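PDB 4ZM6: N-acetyl-beta-D glucosaminidase from Rhizomucor miehei CAU432, which probably hydrolyses terminal beta-linked N-acetylglucosamine residues and also carries a GCN5-related glucosamine N-acetyltransferase region that binds acetyl-CoA. Local coordinates for residues D80-V85 with G147-G152; S92-P97 with S119-T124. All coordinates share one frame; numbering follows the deposited sequence.

Contact 1 (D80-V85 with G147-G152)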
loop_
_atom_site.group_PDB
_atom_site.type_symbol
_atom_site.label_atom_id
_atom_site.label_comp_id
_atom_site.label_asym_id
_atom_site.label_seq_id
_atom_site.Cartn_x
_atom_site.Cartn_y
_atom_site.Cartn_z
ATOM N N ASP A 80 27.413 -14.781 10.991
ATOM C CA ASP A 80 26.535 -14.912 9.826
ATOM C C ASP A 80 25.709 -16.191 9.917
ATOM O O ASP A 80 26.059 -17.194 9.295
ATOM C CB ASP A 80 27.356 -14.984 8.533
ATOM C CG ASP A 80 27.774 -13.639 8.024
ATOM O OD1 ASP A 80 26.890 -12.804 7.749
ATOM O OD2 ASP A 80 28.990 -13.431 7.865
ATOM N N GLN A 81 24.616 -16.168 10.669
ATOM C CA GLN A 81 23.756 -17.349 10.765
ATOM C C GLN A 81 22.461 -17.162 9.975
ATOM O O GLN A 81 21.432 -16.776 10.532
ATOM C CB GLN A 81 23.471 -17.689 12.233
ATOM C CG GLN A 81 22.689 -18.982 12.444
ATOM C CD GLN A 81 23.361 -20.202 11.836
ATOM O OE1 GLN A 81 24.576 -20.233 11.656
ATOM N NE2 GLN A 81 22.568 -21.215 11.521
ATOM N N GLU A 82 22.521 -17.453 8.679
ATOM C CA GLU A 82 21.374 -17.296 7.785
ATOM C C GLU A 82 20.526 -18.565 7.674
ATOM O O GLU A 82 19.385 -18.503 7.216
ATOM C CB GLU A 82 21.842 -16.847 6.403
ATOM C CG GLU A 82 22.483 -15.472 6.413
ATOM C CD GLU A 82 22.981 -15.035 5.051
ATOM O OE1 GLU A 82 23.922 -14.222 5.007
ATOM O OE2 GLU A 82 22.435 -15.491 4.025
ATOM N N ASN A 83 21.110 -19.703 8.059
ATOM C CA ASN A 83 20.399 -20.972 8.322
ATOM C C ASN A 83 20.384 -22.022 7.203
ATOM O O ASN A 83 20.648 -23.204 7.465
ATOM C CB ASN A 83 18.971 -20.749 8.853
ATOM C CG ASN A 83 18.952 -20.077 10.211
ATOM O OD1 ASN A 83 18.246 -19.088 10.417
ATOM N ND2 ASN A 83 19.723 -20.616 11.148
ATOM N N GLY A 84 20.080 -21.618 5.977
ATOM C CA GLY A 84 19.978 -22.582 4.881
ATOM C C GLY A 84 21.328 -23.105 4.432
ATOM O O GLY A 84 21.950 -23.932 5.105
ATOM N N VAL A 85 21.771 -22.622 3.277
ATOM C CA VAL A 85 23.082 -22.987 2.749
ATOM C C VAL A 85 24.208 -22.445 3.649
ATOM O O VAL A 85 25.152 -23.180 3.965
ATOM C CB VAL A 85 23.264 -22.556 1.267
ATOM C CG1 VAL A 85 22.319 -23.341 0.367
ATOM C CG2 VAL A 85 23.063 -21.058 1.071
ATOM N N GLY A 147 21.409 -16.562 -3.643
ATOM C CA GLY A 147 20.568 -17.459 -4.404
ATOM C C GLY A 147 19.399 -17.748 -3.516
ATOM O O GLY A 147 18.476 -16.944 -3.412
ATOM N N VAL A 148 19.482 -18.882 -2.831
ATOM C CA VAL A 148 18.472 -19.281 -1.854
ATOM C C VAL A 148 18.595 -18.503 -0.537
ATOM O O VAL A 148 17.831 -18.740 0.395
ATOM C CB VAL A 148 18.519 -20.802 -1.593
ATOM C CG1 VAL A 148 18.194 -21.552 -2.873
ATOM C CG2 VAL A 148 19.873 -21.240 -1.038
ATOM N N ARG A 149 19.554 -17.581 -0.466
ATOM C CA ARG A 149 19.688 -16.684 0.678
ATOM C C ARG A 149 18.599 -15.608 0.684
ATOM O O ARG A 149 18.340 -14.997 1.718
ATOM C CB ARG A 149 21.065 -16.017 0.677
ATOM C CG ARG A 149 22.224 -16.988 0.838
ATOM C CD ARG A 149 23.556 -16.307 0.565
ATOM N NE ARG A 149 23.892 -15.313 1.584
ATOM C CZ ARG A 149 24.887 -14.435 1.487
ATOM N NH1 ARG A 149 25.672 -14.415 0.413
ATOM N NH2 ARG A 149 25.095 -13.564 2.468
ATOM N N SER A 150 17.989 -15.357 -0.472
ATOM C CA SER A 150 16.843 -14.455 -0.552
ATOM C C SER A 150 15.546 -15.246 -0.407
ATOM O O SER A 150 15.460 -16.384 -0.854
ATOM C CB SER A 150 16.843 -13.691 -1.877
ATOM O OG SER A 150 15.610 -13.016 -2.079
ATOM N N TYR A 151 14.537 -14.633 0.206
ATOM C CA TYR A 151 13.250 -15.301 0.418
ATOM C C TYR A 151 12.531 -15.570 -0.905
ATOM O O TYR A 151 11.717 -16.497 -0.993
ATOM C CB TYR A 151 12.337 -14.472 1.327
ATOM C CG TYR A 151 12.869 -14.225 2.727
ATOM C CD1 TYR A 151 12.856 -15.233 3.690
ATOM C CD2 TYR A 151 13.366 -12.975 3.091
ATOM C CE1 TYR A 151 13.330 -15.003 4.974
ATOM C CE2 TYR A 151 13.844 -12.733 4.370
ATOM C CZ TYR A 151 13.823 -13.748 5.310
ATOM O OH TYR A 151 14.301 -13.506 6.580
ATOM N N GLY A 152 12.816 -14.752 -1.921
ATOM C CA GLY A 152 12.237 -14.959 -3.243
ATOM C C GLY A 152 12.236 -13.739 -4.147
ATOM O O GLY A 152 12.948 -12.765 -3.914
#
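E82 and R149 form a side-on salt bridge between two loops of the glycoside hydrolase family 3 N-terminal domain, one following strand 76-79 and the other strand 129-130. Two nitrogens of the arginine each take one carboxylate oxygen. R149 NE donates to E82 OE2 at 2.8 Å, nearly straight (N-H...O 171°), and R149 NH2 donates to E82 OE1 at 2.9 Å. Both oxygens are met on their syn sides, and the two flat groups lie only 27° from coplanar. The bend at chi3 of R149 (68°) turns its guanidinium edge toward the extended E82 chain. E82 OE1 has a further partner in K179, which also bridges to D80, while R149 NH1 bonds to V145 O. This polar side, where E82 is buried, is the closely fitted part.

Next to it the contact continues as a smaller apolar patch. V148, in the type I turn G147-S150, brings CG2 to 3.5 Å from V85 CG1, and M100 of helix 99-105 touches V148 from outside the two loops. Packing is looser where V85 CG2 meets the aliphatic stem of R149, at 4.2 Å from its CG; both of these residues are partly exposed.

Two bonds to one carboxylate limit rotation of both groups and should limit how far the two loops can shift against each other. With R149 and K179, the latter from strand 178-181, both turned to E82, its negative charge is shared between two cations and probably well compensated.

Contact 2 (S92-P97 with S119-T124)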
loop_
_atom_site.group_PDB
_atom_site.type_symbol
_atom_site.label_atom_id
_atom_site.label_comp_id
_atom_site.label_asym_id
_atom_site.label_seq_id
_atom_site.Cartn_x
_atom_site.Cartn_y
_atom_site.Cartn_z
ATOM N N SER A 92 26.647 -28.040 15.905
ATOM C CA SER A 92 26.485 -27.496 17.248
ATOM C C SER A 92 25.038 -27.053 17.488
ATOM O O SER A 92 24.531 -27.168 18.603
ATOM C CB SER A 92 27.430 -26.308 17.452
ATOM O OG SER A 92 28.721 -26.587 16.938
ATOM N N GLY A 93 24.389 -26.555 16.435
ATOM C CA GLY A 93 23.005 -26.088 16.499
ATOM C C GLY A 93 22.115 -26.738 15.456
ATOM O O GLY A 93 22.590 -27.432 14.560
ATOM N N THR A 94 20.812 -26.500 15.565
ATOM C CA THR A 94 19.830 -27.166 14.719
ATOM C C THR A 94 19.830 -26.627 13.288
ATOM O O THR A 94 20.041 -25.439 13.069
ATOM C CB THR A 94 18.416 -27.007 15.312
ATOM O OG1 THR A 94 18.428 -27.401 16.688
ATOM C CG2 THR A 94 17.398 -27.855 14.546
ATOM N N TYR A 95 19.605 -27.517 12.324
ATOM C CA TYR A 95 19.310 -27.116 10.948
ATOM C C TYR A 95 17.854 -26.661 10.868
ATOM O O TYR A 95 16.937 -27.468 11.015
ATOM C CB TYR A 95 19.519 -28.279 9.963
ATOM C CG TYR A 95 20.964 -28.624 9.687
ATOM C CD1 TYR A 95 21.731 -27.838 8.839
ATOM C CD2 TYR A 95 21.561 -29.742 10.265
ATOM C CE1 TYR A 95 23.059 -28.142 8.583
ATOM C CE2 TYR A 95 22.886 -30.056 10.014
ATOM C CZ TYR A 95 23.632 -29.252 9.172
ATOM O OH TYR A 95 24.953 -29.550 8.915
ATOM N N LEU A 96 17.639 -25.371 10.644
ATOM C CA LEU A 96 16.296 -24.857 10.381
ATOM C C LEU A 96 16.286 -24.167 9.017
ATOM O O LEU A 96 17.319 -23.663 8.569
ATOM C CB LEU A 96 15.852 -23.894 11.486
ATOM C CG LEU A 96 15.726 -24.515 12.881
ATOM C CD1 LEU A 96 15.730 -23.431 13.950
ATOM C CD2 LEU A 96 14.483 -25.388 12.990
ATOM N N PRO A 97 15.121 -24.149 8.348
ATOM C CA PRO A 97 15.011 -23.639 6.976
ATOM C C PRO A 97 15.649 -22.270 6.745
ATOM O O PRO A 97 15.386 -21.330 7.493
ATOM C CB PRO A 97 13.503 -23.554 6.761
ATOM C CG PRO A 97 12.944 -24.614 7.638
ATOM C CD PRO A 97 13.824 -24.638 8.853
ATOM N N SER A 119 17.982 -17.620 17.805
ATOM C CA SER A 119 18.511 -16.613 18.730
ATOM C C SER A 119 18.723 -17.204 20.126
ATOM O O SER A 119 19.702 -16.884 20.797
ATOM C CB SER A 119 17.606 -15.372 18.781
ATOM O OG SER A 119 16.240 -15.729 18.734
ATOM N N LYS A 120 17.808 -18.075 20.542
ATOM C CA LYS A 120 17.929 -18.798 21.809
ATOM C C LYS A 120 19.244 -19.576 21.840
ATOM O O LYS A 120 20.027 -19.442 22.777
ATOM C CB LYS A 120 16.743 -19.756 21.981
ATOM C CG LYS A 120 16.497 -20.255 23.397
ATOM C CD LYS A 120 15.354 -21.269 23.403
ATOM C CE LYS A 120 14.589 -21.307 24.720
ATOM N NZ LYS A 120 15.324 -22.021 25.801
ATOM N N GLU A 121 19.484 -20.369 20.794
ATOM C CA GLU A 121 20.714 -21.149 20.673
ATOM C C GLU A 121 21.952 -20.253 20.665
ATOM O O GLU A 121 22.886 -20.481 21.424
ATOM C CB GLU A 121 20.686 -22.031 19.418
ATOM C CG GLU A 121 19.729 -23.213 19.524
ATOM C CD GLU A 121 19.885 -24.232 18.403
ATOM O OE1 GLU A 121 20.823 -24.105 17.585
ATOM O OE2 GLU A 121 19.057 -25.171 18.339
ATOM N N LEU A 122 21.948 -19.231 19.820
ATOM C CA LEU A 122 23.077 -18.306 19.739
ATOM C C LEU A 122 23.360 -17.597 21.065
ATOM O O LEU A 122 24.518 -17.412 21.433
ATOM C CB LEU A 122 22.839 -17.264 18.639
ATOM C CG LEU A 122 22.933 -17.749 17.189
ATOM C CD1 LEU A 122 22.420 -16.679 16.242
ATOM C CD2 LEU A 122 24.360 -18.123 16.827
ATOM N N LEU A 123 22.311 -17.206 21.782
ATOM C CA LEU A 123 22.477 -16.443 23.022
ATOM C C LEU A 123 23.087 -17.269 24.153
ATOM O O LEU A 123 23.886 -16.746 24.932
ATOM C CB LEU A 123 21.144 -15.836 23.477
ATOM C CG LEU A 123 21.196 -14.844 24.649
ATOM C CD1 LEU A 123 22.203 -13.729 24.403
ATOM C CD2 LEU A 123 19.820 -14.257 24.918
ATOM N N THR A 124 22.716 -18.544 24.247
ATOM C CA THR A 124 23.284 -19.421 25.269
ATOM C C THR A 124 24.776 -19.661 25.010
ATOM O O THR A 124 25.564 -19.754 25.953
ATOM C CB THR A 124 22.553 -20.775 25.349
ATOM O OG1 THR A 124 22.660 -21.451 24.094
ATOM C CG2 THR A 124 21.083 -20.587 25.705
#
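T94 is gripped by the carboxylate of E121, which takes both the backbone N-H and the hydroxyl of that one residue. T94 N donates to E121 OE1 at 3.1 Å, with an N-H...O angle of 152°, and T94 OG1 donates to E121 OE2 at 2.8 Å. Each oxygen is used through its syn lone pair, so the two bonds run side by side from the end of the acid. T94 can offer both groups because chi1 (-51°) sets OG1 beside its own backbone N. E121 reaches out from helix 108-125 with its chain extended beyond CG and meets the threonine side chain at about a right angle, while CA of G93 lies next to E121 OE1.

Other partners account for further polar atoms. E121 OE2 also bonds to H360 ND1 of helix 357-368, and that helix touches T94 as well. E121 O is engaged within its own helix by T124 OG1, 2.8 Å away. On the loop, Y95 O bonds to S364 OG, again on helix 357-368.

Between the two segments the attachment is polar, and L96 adds apolar packing against V114, A117 and I118 earlier in the same helix. Three hydrogen bonds, from T94 N, T94 OG1 and H360 ND1, converge on the buried E121 carboxylate, an arrangement consistent with an ionised acid stabilised by neighbouring donors.

Overall arrangement
Contacts 1 and 2 share the long loop between strand 76-79 and helix 99-105: its beginning (80-85) is tied to the loop 147-152, its later part (92-97) to helix 108-125. In sequence, both partners of contact 2 fall between those of contact 1. The contact centres are about 15 Å apart, yet the segments touch directly. N83 CB packs 3.4 Å from L96 O, bringing the two parts of the loop together, and Q81 CB lies 4.3 Å from L122 CD1 on the helix. Both contacts belong to the glycoside hydrolase family 3 N-terminal domain and lie away from the acetyl-CoA pocket, which is formed by residues between R520 and K676.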